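Local structure of DSBA-like thioredoxin domain-containing protein (2IN3) at residues Arg161-Ala164 and Gly165-Val169. The protein is a putative protein disulfide isomerase of the DsbA family, FrnE-like subfamily, and probably acts as a thiol-disulfide oxidoreductase. Residues are numbered along the deposited sequence; the frame is centred on the assembly and turned at random.
Sequences RTLA and GFQRV
Thr-162 and Phe-166 sit one turn apart on the α-helix 156-171 of this DsbA-like thioredoxin fold, and the methyl CG2 of Thr-162 rests 3.5 Å from ring atom CZ of Phe-166. The two side chains run side by side toward helix 94-106, where Thr-162 meets Arg-98 and Val-101 and Phe-166 meets Cys-97. With CG2 anti to the backbone N, the methyl faces the ring, while the buried hydroxyl OG1, beside the backbone N, hydrogen-bonds Ala-158 O one turn back.

Four consecutive i to i+4 bonds satisfy the carbonyls of 161-164. Gly-165 N gives to Arg-161 O, Phe-166 N to Thr-162 O at 3.0 Å, Gln-167 N to Leu-163 O, and Arg-168 N to Ala-164 O at 2.9 Å. The last is the most bent, with an N-H...O angle of 148°; the other three reach 160° or more. Thr-162 O also lies over one face of the Phe-166 ring, offset toward the rim.

On the solvent side, the extended side chain of Gln-167 reaches back along the helix, and its NE2 lies 3.8 Å from CG of Leu-163, a van der Waals approach to the aliphatic branch. CD1 of Leu-163 also reaches CD2 of Phe-166 at 4.4 Å, a loose apolar touch.

Arg-161 O accepts a second hydrogen bond, from a water whose oxygen is 2.7 Å away, so two donors grip this carbonyl. The side chain of Arg-161 turns elsewhere, NE forming a salt bridge with OE2 of Glu-157. Arg-168, which also packs on Met-44 of strand 40-45, bends at chi3 (-63°) to bring its guanidinium back along the helix; there the same water lies in plane at its edge, accepting a weak bond from NH2 at 3.5 Å.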
loop_
_atom_site.group_PDB
_atom_site.type_symbol
_atom_site.label_atom_id
_atom_site.label_comp_id
_atom_site.label_asym_id
_atom_site.label_seq_id
_atom_site.Cartn_x
_atom_site.Cartn_y
_atom_site.Cartn_z
ATOM N N ARG A 161 -3.984 4.025 15.222
ATOM C CA ARG A 161 -2.842 3.314 14.618
ATOM C C ARG A 161 -2.524 3.776 13.207
ATOM O O ARG A 161 -1.332 3.931 12.860
ATOM C CB ARG A 161 -3.042 1.805 14.613
ATOM C CG ARG A 161 -2.996 1.170 15.999
ATOM C CD ARG A 161 -3.191 -0.324 15.788
ATOM N NE ARG A 161 -3.025 -1.118 16.998
ATOM C CZ ARG A 161 -1.926 -1.799 17.298
ATOM N NH1 ARG A 161 -0.872 -1.777 16.474
ATOM N NH2 ARG A 161 -1.901 -2.515 18.413
ATOM N N THR A 162 -3.576 4.006 12.411
ATOM C CA THR A 162 -3.447 4.451 11.023
ATOM C C THR A 162 -2.781 5.833 10.979
ATOM O O THR A 162 -1.802 6.052 10.248
ATOM C CB THR A 162 -4.816 4.487 10.325
ATOM O OG1 THR A 162 -5.371 3.163 10.312
ATOM C CG2 THR A 162 -4.685 4.953 8.866
ATOM N N LEU A 163 -3.308 6.748 11.781
ATOM C CA LEU A 163 -2.763 8.092 11.888
ATOM C C LEU A 163 -1.337 8.049 12.442
ATOM O O LEU A 163 -0.459 8.772 11.952
ATOM C CB LEU A 163 -3.687 8.979 12.740
ATOM C CG LEU A 163 -3.240 10.427 12.999
ATOM C CD1 LEU A 163 -2.894 11.153 11.689
ATOM C CD2 LEU A 163 -4.298 11.209 13.816
ATOM N N ALA A 164 -1.077 7.200 13.439
ATOM C CA ALA A 164 0.301 7.101 13.946
ATOM C C ALA A 164 1.304 6.660 12.868
ATOM O O ALA A 164 2.445 7.172 12.853
ATOM C CB ALA A 164 0.402 6.227 15.187
ATOM N N GLY A 165 0.877 5.711 12.024
ATOM C CA GLY A 165 1.615 5.269 10.809
ATOM C C GLY A 165 1.918 6.458 9.912
ATOM O O GLY A 165 3.071 6.667 9.532
ATOM N N PHE A 166 0.902 7.251 9.569
ATOM C CA PHE A 166 1.136 8.411 8.694
ATOM C C PHE A 166 2.181 9.359 9.306
ATOM O O PHE A 166 3.076 9.874 8.607
ATOM C CB PHE A 166 -0.154 9.218 8.469
ATOM C CG PHE A 166 -1.276 8.474 7.805
ATOM C CD1 PHE A 166 -1.060 7.314 7.061
ATOM C CD2 PHE A 166 -2.565 9.000 7.859
ATOM C CE1 PHE A 166 -2.126 6.622 6.427
ATOM C CE2 PHE A 166 -3.631 8.327 7.221
ATOM C CZ PHE A 166 -3.413 7.149 6.504
ATOM N N GLN A 167 2.057 9.599 10.617
ATOM C CA GLN A 167 2.968 10.467 11.329
ATOM C C GLN A 167 4.390 9.914 11.343
ATOM O O GLN A 167 5.348 10.677 11.197
ATOM C CB GLN A 167 2.471 10.711 12.747
ATOM C CG GLN A 167 1.206 11.577 12.787
ATOM C CD GLN A 167 0.550 11.601 14.164
ATOM O OE1 GLN A 167 0.862 10.774 15.037
ATOM N NE2 GLN A 167 -0.372 12.544 14.363
ATOM N N ARG A 168 4.530 8.598 11.507
ATOM C CA ARG A 168 5.866 7.987 11.510
ATOM C C ARG A 168 6.536 8.093 10.134
ATOM O O ARG A 168 7.746 8.346 10.036
ATOM C CB ARG A 168 5.806 6.522 11.928
ATOM C CG ARG A 168 7.106 6.044 12.578
ATOM C CD ARG A 168 7.032 4.559 12.972
ATOM N NE ARG A 168 6.004 4.283 13.989
ATOM C CZ ARG A 168 4.794 3.763 13.735
ATOM N NH1 ARG A 168 4.420 3.448 12.497
ATOM N NH2 ARG A 168 3.934 3.563 14.727
ATOM N N VAL A 169 5.733 7.934 9.084
ATOM C CA VAL A 169 6.216 8.067 7.709
ATOM C C VAL A 169 6.758 9.463 7.506
ATOM O O VAL A 169 7.867 9.635 6.987
ATOM C CB VAL A 169 5.098 7.761 6.686
ATOM C CG1 VAL A 169 5.476 8.285 5.271
ATOM C CG2 VAL A 169 4.795 6.254 6.677
HETATM O O HOH W 1 0.743 2.501 13.941
#